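Local coordinates for calcium uptake protein 3, mitochondrial (Homo sapiens, PDB 6AGI) that senses mitochondrial calcium through its EF-hands and, as a disulfide-linked heterodimer with MICU1, regulates the mitochondrial calcium uniporter, at residues R18-A23 / A151-Q156; L94-I99 / T210-H215. All coordinates share one frame; numbering follows the deposited sequence.

Interaction 1 (R18-A23 / A151-Q156); sequences RFRLFA and AMLRLQ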
ATOM      1  N   ARG B  18      17.937 -10.948  15.591  1.00 23.68           N
ATOM      2  CA  ARG B  18      17.696 -12.106  14.733  1.00 19.81           C
ATOM      3  C   ARG B  18      18.846 -12.330  13.762  1.00 32.84           C
ATOM      4  O   ARG B  18      19.250 -13.480  13.520  1.00 35.43           O
ATOM      5  CB  ARG B  18      16.395 -11.935  13.969  1.00 17.10           C
ATOM      6  CG  ARG B  18      16.035 -13.150  13.115  1.00 14.49           C
ATOM      7  CD  ARG B  18      14.520 -13.303  12.913  1.00 15.08           C
ATOM      8  NE  ARG B  18      14.177 -14.372  11.978  1.00 21.76           N
ATOM      9  CZ  ARG B  18      13.708 -15.560  12.372  1.00 34.81           C
ATOM     10  NH1 ARG B  18      13.551 -15.792  13.670  1.00 38.37           N
ATOM     11  NH2 ARG B  18      13.420 -16.522  11.487  1.00 33.19           N
ATOM     12  N   PHE B  19      19.357 -11.249  13.163  1.00 33.17           N
ATOM     13  CA  PHE B  19      20.562 -11.364  12.354  1.00 19.63           C
ATOM     14  C   PHE B  19      21.641 -12.085  13.139  1.00 21.57           C
ATOM     15  O   PHE B  19      22.227 -13.072  12.668  1.00 23.05           O
ATOM     16  CB  PHE B  19      21.087  -9.997  11.944  1.00 13.80           C
ATOM     17  CG  PHE B  19      22.323 -10.084  11.114  1.00 14.20           C
ATOM     18  CD1 PHE B  19      22.304 -10.713   9.892  1.00 13.79           C
ATOM     19  CD2 PHE B  19      23.541  -9.650  11.626  1.00 15.38           C
ATOM     20  CE1 PHE B  19      23.460 -10.812   9.124  1.00 14.44           C
ATOM     21  CE2 PHE B  19      24.701  -9.754  10.888  1.00 19.76           C
ATOM     22  CZ  PHE B  19      24.673 -10.339   9.622  1.00 24.26           C
ATOM     23  N   ARG B  20      21.897 -11.609  14.364  1.00 19.42           N
ATOM     24  CA  ARG B  20      22.932 -12.224  15.182  1.00 22.06           C
ATOM     25  C   ARG B  20      22.595 -13.673  15.514  1.00 27.91           C
ATOM     26  O   ARG B  20      23.498 -14.515  15.596  1.00 26.13           O
ATOM     27  CB  ARG B  20      23.130 -11.416  16.455  1.00 27.45           C
ATOM     28  CG  ARG B  20      23.732 -10.031  16.234  1.00 20.12           C
ATOM     29  CD  ARG B  20      23.768  -9.295  17.551  1.00 23.24           C
ATOM     30  NE  ARG B  20      23.885 -10.268  18.622  1.00 37.55           N
ATOM     31  CZ  ARG B  20      24.884 -10.320  19.481  1.00 44.46           C
ATOM     32  NH1 ARG B  20      25.879  -9.461  19.380  1.00 49.24           N
ATOM     33  NH2 ARG B  20      24.888 -11.248  20.422  1.00 56.02           N
ATOM     34  N   LEU B  21      21.313 -13.987  15.705  1.00 20.57           N
ATOM     35  CA  LEU B  21      20.949 -15.355  16.053  1.00 22.04           C
ATOM     36  C   LEU B  21      21.295 -16.322  14.931  1.00 31.92           C
ATOM     37  O   LEU B  21      21.829 -17.412  15.178  1.00 25.29           O
ATOM     38  CB  LEU B  21      19.458 -15.434  16.362  1.00 30.47           C
ATOM     39  CG  LEU B  21      18.905 -16.805  16.723  1.00 27.43           C
ATOM     40  CD1 LEU B  21      19.455 -17.233  18.077  1.00 32.06           C
ATOM     41  CD2 LEU B  21      17.420 -16.744  16.768  1.00 23.26           C
ATOM     42  N   PHE B  22      20.998 -15.940  13.686  1.00 32.36           N
ATOM     43  CA  PHE B  22      21.234 -16.836  12.569  1.00 20.25           C
ATOM     44  C   PHE B  22      22.624 -16.726  11.964  1.00 20.74           C
ATOM     45  O   PHE B  22      23.013 -17.614  11.204  1.00 21.47           O
ATOM     46  CB  PHE B  22      20.184 -16.604  11.500  1.00 18.38           C
ATOM     47  CG  PHE B  22      18.878 -17.273  11.799  1.00 24.61           C
ATOM     48  CD1 PHE B  22      18.671 -18.595  11.440  1.00 20.17           C
ATOM     49  CD2 PHE B  22      17.852 -16.590  12.427  1.00 33.71           C
ATOM     50  CE1 PHE B  22      17.477 -19.214  11.699  1.00 24.70           C
ATOM     51  CE2 PHE B  22      16.633 -17.212  12.687  1.00 30.68           C
ATOM     52  CZ  PHE B  22      16.449 -18.522  12.328  1.00 27.13           C
ATOM     53  N   ALA B  23      23.381 -15.677  12.273  1.00 25.77           N
ATOM     54  CA  ALA B  23      24.682 -15.495  11.644  1.00 21.17           C
ATOM     55  C   ALA B  23      25.693 -16.508  12.168  1.00 23.74           C
ATOM     56  O   ALA B  23      25.646 -16.916  13.330  1.00 58.46           O
ATOM     57  CB  ALA B  23      25.187 -14.069  11.872  1.00 20.49           C
ATOM     58  N   ALA B 151      29.467   0.437  20.598  1.00 31.35           N
ATOM     59  CA  ALA B 151      30.476   0.389  19.552  1.00 35.50           C
ATOM     60  C   ALA B 151      30.744  -1.048  19.135  1.00 48.94           C
ATOM     61  O   ALA B 151      30.941  -1.326  17.948  1.00 62.05           O
ATOM     62  CB  ALA B 151      31.759   1.070  20.018  1.00 31.38           C
ATOM     63  N   MET B 152      30.762  -1.979  20.095  1.00 40.54           N
ATOM     64  CA  MET B 152      30.989  -3.373  19.725  1.00 46.57           C
ATOM     65  C   MET B 152      29.846  -3.906  18.873  1.00 32.57           C
ATOM     66  O   MET B 152      30.076  -4.612  17.888  1.00 38.13           O
ATOM     67  CB  MET B 152      31.173  -4.232  20.976  1.00 58.47           C
ATOM     68  CG  MET B 152      32.208  -5.352  20.831  1.00 68.76           C
ATOM     69  SD  MET B 152      32.248  -6.354  22.336  1.00 84.52           S
ATOM     70  CE  MET B 152      32.515  -5.104  23.612  1.00 77.66           C
ATOM     71  N   LEU B 153      28.607  -3.562  19.214  1.00 37.81           N
ATOM     72  CA  LEU B 153      27.490  -4.050  18.411  1.00 23.56           C
ATOM     73  C   LEU B 153      27.483  -3.382  17.044  1.00 36.59           C
ATOM     74  O   LEU B 153      27.150  -4.018  16.033  1.00 46.02           O
ATOM     75  CB  LEU B 153      26.180  -3.808  19.168  1.00 28.44           C
ATOM     76  CG  LEU B 153      24.747  -4.108  18.669  1.00 21.70           C
ATOM     77  CD1 LEU B 153      24.436  -5.575  18.397  1.00 21.47           C
ATOM     78  CD2 LEU B 153      23.716  -3.497  19.580  1.00 30.24           C
ATOM     79  N   ARG B 154      27.894  -2.113  16.984  1.00 40.86           N
ATOM     80  CA  ARG B 154      28.024  -1.418  15.710  1.00 24.95           C
ATOM     81  C   ARG B 154      29.069  -2.080  14.838  1.00 25.43           C
ATOM     82  O   ARG B 154      28.851  -2.292  13.640  1.00 46.13           O
ATOM     83  CB  ARG B 154      28.390   0.032  15.968  1.00 26.42           C
ATOM     84  CG  ARG B 154      28.357   0.958  14.785  1.00 44.77           C
ATOM     85  CD  ARG B 154      28.530   2.407  15.261  1.00 47.68           C
ATOM     86  NE  ARG B 154      27.651   2.691  16.401  1.00 48.97           N
ATOM     87  CZ  ARG B 154      28.064   3.144  17.586  1.00 57.91           C
ATOM     88  NH1 ARG B 154      29.357   3.386  17.797  1.00 67.02           N
ATOM     89  NH2 ARG B 154      27.186   3.365  18.564  1.00 48.87           N
ATOM     90  N   LEU B 155      30.206  -2.443  15.428  1.00 35.06           N
ATOM     91  CA  LEU B 155      31.208  -3.206  14.696  1.00 37.67           C
ATOM     92  C   LEU B 155      30.637  -4.519  14.192  1.00 35.94           C
ATOM     93  O   LEU B 155      30.802  -4.870  13.015  1.00 33.40           O
ATOM     94  CB  LEU B 155      32.427  -3.459  15.581  1.00 28.86           C
ATOM     95  CG  LEU B 155      33.506  -4.274  14.857  1.00 32.66           C
ATOM     96  CD1 LEU B 155      34.327  -3.434  13.885  1.00 32.34           C
ATOM     97  CD2 LEU B 155      34.393  -4.915  15.887  1.00 31.38           C
ATOM     98  N   GLN B 156      29.957  -5.259  15.074  1.00 29.04           N
ATOM     99  CA  GLN B 156      29.420  -6.555  14.680  1.00 24.01           C
ATOM    100  C   GLN B 156      28.514  -6.421  13.466  1.00 33.71           C
ATOM    101  O   GLN B 156      28.526  -7.278  12.572  1.00 33.98           O
ATOM    102  CB  GLN B 156      28.672  -7.208  15.840  1.00 27.27           C
ATOM    103  CG  GLN B 156      29.563  -8.057  16.773  1.00 33.09           C
ATOM    104  CD  GLN B 156      28.754  -8.863  17.777  1.00 25.59           C
ATOM    105  OE1 GLN B 156      27.537  -8.751  17.823  1.00 22.99           O
ATOM    106  NE2 GLN B 156      29.427  -9.657  18.592  1.00 34.25           N
TER
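The Arg-20 guanidinium and the Gln-156 amide meet across this contact, OE1 standing at the guanidinium edge, near its plane, beside NH1, while Asp-9 OD1 of the preceding helix 6-9 gives NE a long, weak ion pair. The modelled NH1 to OE1 approach is too short to be trusted at 2.8 Å resolution and is doubtful, so the bond type is left open. The amide and guanidinium planes are turned 34° apart, and the two side chains cross at about a right angle. With CG anti to the carbonyl carbon and a bend at chi3 (29°), Arg-20 leaves helix 14-22 and folds its head round to the amide, which Gln-156, extended beyond CG, carries out from its own helix. Leu-153, one turn earlier on helix 147-158, gives the sounder support: its CD1 lies 3.9 Å from CD of Arg-20, against the aliphatic stem and obliquely to the guanidinium. The CB of Leu-153 does not face Arg-20, and CD1 closes the gap. The CA atoms of Arg-20 and Gln-156 are 8.6 Å apart, and 143 Å² is buried in all, which marks a slender contact made by three side chains. Leu-8 of helix 6-9 touches Arg-20, Leu-153 and Gln-156 alike, and Tyr-11 adjoins Leu-153. The backbone of Gln-156 also bonds to Leu-31 in strand 30-32, and Phe-22, on helix 14-22, packs against helix 35-43. The contact thus ties helix 147-158 to N-terminal helix 14-22, beside helix 6-9 and the small mixed sheet.

Interaction 2 (L94-I99 / T210-H215); sequences LFLLCI and TTLLVH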
ATOM      1  N   LEU B  94      18.977  -7.045   5.460  1.00  7.38           N
ATOM      2  CA  LEU B  94      17.828  -6.138   5.397  1.00 11.84           C
ATOM      3  C   LEU B  94      17.345  -5.959   3.961  1.00  9.45           C
ATOM      4  O   LEU B  94      16.144  -6.055   3.683  1.00  5.66           O
ATOM      5  CB  LEU B  94      18.198  -4.800   6.032  1.00 14.09           C
ATOM      6  CG  LEU B  94      18.348  -4.775   7.553  1.00 17.09           C
ATOM      7  CD1 LEU B  94      18.258  -3.351   8.120  1.00  6.58           C
ATOM      8  CD2 LEU B  94      17.267  -5.705   8.186  1.00  6.64           C
ATOM      9  N   PHE B  95      18.271  -5.674   3.041  1.00  6.60           N
ATOM     10  CA  PHE B  95      17.960  -5.639   1.612  1.00  6.59           C
ATOM     11  C   PHE B  95      17.160  -6.870   1.175  1.00 12.53           C
ATOM     12  O   PHE B  95      16.068  -6.741   0.605  1.00  6.41           O
ATOM     13  CB  PHE B  95      19.268  -5.530   0.830  1.00  9.75           C
ATOM     14  CG  PHE B  95      19.113  -5.451  -0.668  1.00 24.37           C
ATOM     15  CD1 PHE B  95      18.357  -4.451  -1.256  1.00 32.35           C
ATOM     16  CD2 PHE B  95      19.761  -6.365  -1.493  1.00 31.67           C
ATOM     17  CE1 PHE B  95      18.244  -4.369  -2.651  1.00 29.56           C
ATOM     18  CE2 PHE B  95      19.644  -6.292  -2.868  1.00 24.34           C
ATOM     19  CZ  PHE B  95      18.894  -5.295  -3.446  1.00 20.69           C
ATOM     20  N   LEU B  96      17.679  -8.078   1.463  1.00  7.53           N
ATOM     21  CA  LEU B  96      17.016  -9.300   1.009  1.00 10.21           C
ATOM     22  C   LEU B  96      15.614  -9.459   1.609  1.00 15.03           C
ATOM     23  O   LEU B  96      14.647  -9.765   0.880  1.00  8.64           O
ATOM     24  CB  LEU B  96      17.889 -10.494   1.367  1.00 13.19           C
ATOM     25  CG  LEU B  96      19.272 -10.479   0.729  1.00 26.45           C
ATOM     26  CD1 LEU B  96      20.211 -11.559   1.310  1.00  9.67           C
ATOM     27  CD2 LEU B  96      19.065 -10.678  -0.774  1.00 26.65           C
ATOM     28  N   LEU B  97      15.480  -9.228   2.927  1.00 10.48           N
ATOM     29  CA  LEU B  97      14.160  -9.200   3.552  1.00 11.84           C
ATOM     30  C   LEU B  97      13.222  -8.241   2.864  1.00 16.14           C
ATOM     31  O   LEU B  97      12.019  -8.528   2.708  1.00 12.76           O
ATOM     32  CB  LEU B  97      14.232  -8.814   5.025  1.00 22.89           C
ATOM     33  CG  LEU B  97      14.827  -9.813   5.975  1.00 24.85           C
ATOM     34  CD1 LEU B  97      14.886  -9.195   7.360  1.00 10.87           C
ATOM     35  CD2 LEU B  97      13.917 -11.010   5.898  1.00  7.17           C
ATOM     36  N   CYS B  98      13.714  -7.049   2.574  1.00 19.20           N
ATOM     37  CA  CYS B  98      12.874  -6.063   1.928  1.00 24.85           C
ATOM     38  C   CYS B  98      12.389  -6.557   0.566  1.00 19.92           C
ATOM     39  O   CYS B  98      11.202  -6.394   0.229  1.00 17.15           O
ATOM     40  CB  CYS B  98      13.661  -4.764   1.835  1.00 31.88           C
ATOM     41  SG  CYS B  98      12.920  -3.454   0.878  1.00 41.12           S
ATOM     42  N   ILE B  99      13.295  -7.161  -0.229  1.00 18.07           N
ATOM     43  CA  ILE B  99      12.929  -7.757  -1.523  1.00 10.61           C
ATOM     44  C   ILE B  99      11.769  -8.736  -1.374  1.00 20.13           C
ATOM     45  O   ILE B  99      10.823  -8.730  -2.172  1.00 12.58           O
ATOM     46  CB  ILE B  99      14.138  -8.429  -2.189  1.00 12.60           C
ATOM     47  CG1 ILE B  99      15.113  -7.391  -2.723  1.00 19.49           C
ATOM     48  CG2 ILE B  99      13.694  -9.340  -3.308  1.00  7.09           C
ATOM     49  CD1 ILE B  99      16.416  -8.037  -3.209  1.00 26.19           C
ATOM     50  N   THR B 210      31.471  -8.870  -0.209  1.00 24.11           N
ATOM     51  CA  THR B 210      30.446  -9.811   0.204  1.00 23.22           C
ATOM     52  C   THR B 210      29.993 -10.573  -1.030  1.00 30.13           C
ATOM     53  O   THR B 210      30.425 -10.285  -2.156  1.00 34.42           O
ATOM     54  CB  THR B 210      29.246  -9.127   0.880  1.00 37.06           C
ATOM     55  OG1 THR B 210      28.688  -8.132   0.010  1.00 44.82           O
ATOM     56  CG2 THR B 210      29.624  -8.499   2.227  1.00 35.21           C
ATOM     57  N   THR B 211      29.135 -11.579  -0.811  1.00 33.15           N
ATOM     58  CA  THR B 211      28.648 -12.368  -1.939  1.00 25.07           C
ATOM     59  C   THR B 211      27.805 -11.530  -2.888  1.00 28.63           C
ATOM     60  O   THR B 211      27.998 -11.593  -4.103  1.00 30.10           O
ATOM     61  CB  THR B 211      27.893 -13.603  -1.442  1.00 31.89           C
ATOM     62  OG1 THR B 211      28.847 -14.610  -1.071  1.00 54.14           O
ATOM     63  CG2 THR B 211      26.888 -14.133  -2.496  1.00 18.59           C
ATOM     64  N   LEU B 212      26.873 -10.725  -2.367  1.00 29.16           N
ATOM     65  CA  LEU B 212      26.062  -9.924  -3.281  1.00 17.90           C
ATOM     66  C   LEU B 212      26.904  -8.854  -3.963  1.00 18.91           C
ATOM     67  O   LEU B 212      26.664  -8.520  -5.129  1.00 18.85           O
ATOM     68  CB  LEU B 212      24.872  -9.306  -2.551  1.00 17.27           C
ATOM     69  CG  LEU B 212      23.792 -10.361  -2.324  1.00 34.03           C
ATOM     70  CD1 LEU B 212      22.575  -9.737  -1.670  1.00 28.52           C
ATOM     71  CD2 LEU B 212      23.421 -11.093  -3.647  1.00 30.40           C
ATOM     72  N   LEU B 213      27.921  -8.345  -3.273  1.00 20.04           N
ATOM     73  CA  LEU B 213      28.775  -7.318  -3.852  1.00 22.73           C
ATOM     74  C   LEU B 213      29.586  -7.864  -5.041  1.00 29.09           C
ATOM     75  O   LEU B 213      29.653  -7.232  -6.108  1.00 33.71           O
ATOM     76  CB  LEU B 213      29.673  -6.791  -2.744  1.00 22.67           C
ATOM     77  CG  LEU B 213      29.873  -5.310  -2.522  1.00 30.41           C
ATOM     78  CD1 LEU B 213      28.544  -4.613  -2.440  1.00 22.88           C
ATOM     79  CD2 LEU B 213      30.661  -5.148  -1.219  1.00 31.43           C
ATOM     80  N   VAL B 214      30.181  -9.054  -4.888  1.00 24.26           N
ATOM     81  CA  VAL B 214      30.941  -9.683  -5.972  1.00 37.95           C
ATOM     82  C   VAL B 214      30.009 -10.227  -7.058  1.00 43.10           C
ATOM     83  O   VAL B 214      30.295 -10.127  -8.263  1.00 40.08           O
ATOM     84  CB  VAL B 214      31.851 -10.782  -5.393  1.00 31.94           C
ATOM     85  CG1 VAL B 214      32.596 -11.488  -6.488  1.00 31.89           C
ATOM     86  CG2 VAL B 214      32.861 -10.142  -4.460  1.00 27.24           C
ATOM     87  N   HIS B 215      28.887 -10.810  -6.654  1.00 25.43           N
ATOM     88  CA  HIS B 215      27.936 -11.318  -7.625  1.00 26.52           C
ATOM     89  C   HIS B 215      27.444 -10.198  -8.538  1.00 29.89           C
ATOM     90  O   HIS B 215      27.297 -10.402  -9.749  1.00 20.66           O
ATOM     91  CB  HIS B 215      26.773 -11.977  -6.884  1.00 17.94           C
ATOM     92  CG  HIS B 215      25.677 -12.458  -7.783  1.00 16.97           C
ATOM     93  ND1 HIS B 215      25.747 -13.648  -8.467  1.00 23.76           N
ATOM     94  CD2 HIS B 215      24.482 -11.915  -8.105  1.00 30.05           C
ATOM     95  CE1 HIS B 215      24.643 -13.819  -9.171  1.00 16.12           C
ATOM     96  NE2 HIS B 215      23.860 -12.778  -8.974  1.00 15.71           N
TER
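Leu-212 carries this contact, packing from the first turn of helix 211-217 against helix 90-101, beside the EF-hand whose helices 104-114 and 124-138 flank the calcium loop that includes Asp-115 and Glu-126. It loses 53 Å² of the 87 Å² buried, against 22 Å² for Leu-96 and 12 Å² for Phe-95. One methyl does the touching: CD1 of Leu-212 meets CD2 of Leu-96 at 3.7 Å and its CG at 4.1 Å. The two leucines reach toward each other tip to tip, each with CG anti to its carbonyl carbon (chi1 -61° for Leu-96 and -77° for Leu-212), a meeting consistent with the 10.0 Å between their CA atoms. The same Leu-212 CD1 lies at the edge of the Phe-95 ring, near its plane, 4.4 Å from CD2 of Phe-95. One face of that ring is taken by Ile-99 of the next turn, whose CD1 stands 3.6 Å above the plane of the Phe-95 ring, offset toward its rim. Phe-95 also meets Phe-127 of helix 124-138 edge-to-face, its side chain is about 11 Å from that of the calcium ligand Glu-126, and it packs on Met-315 of the second subunit. Phe-233 of helix 227-250 touches both Leu-96 and Leu-212, so the leucine pair belongs to a wider apolar core. Polar fixing comes from Thr-210, the N-cap of helix 211-217. Its OG1 is hydrogen-bonded with OE1 of Glu-92 on helix 90-101, and accepts a weak capping bond from Leu-213 N, at 3.4 Å and 148°.

Overall arrangement
Both contacts are buried helix-to-helix meetings, but interaction 2 lies nearer the middle of the chain, its centre about 11 Å from the chain's centre against about 19 Å for interaction 1. Their chemistry differs in keeping with this: a charged head and an amide with one leucine toward the periphery, aliphatic and aromatic carbons alone within. The centres of interaction 1 and interaction 2 are about 17 Å apart, and the nearest atoms of interaction 1 and interaction 2 about 7 Å apart, without touching. Helix 35-43 links them, receiving Phe-22 of one and Leu-96 and Leu-97 of the other, while Phe-19 meets Tyr-90 on helix 90-101. Only interaction 2 adjoins the second subunit and EF-hand 1.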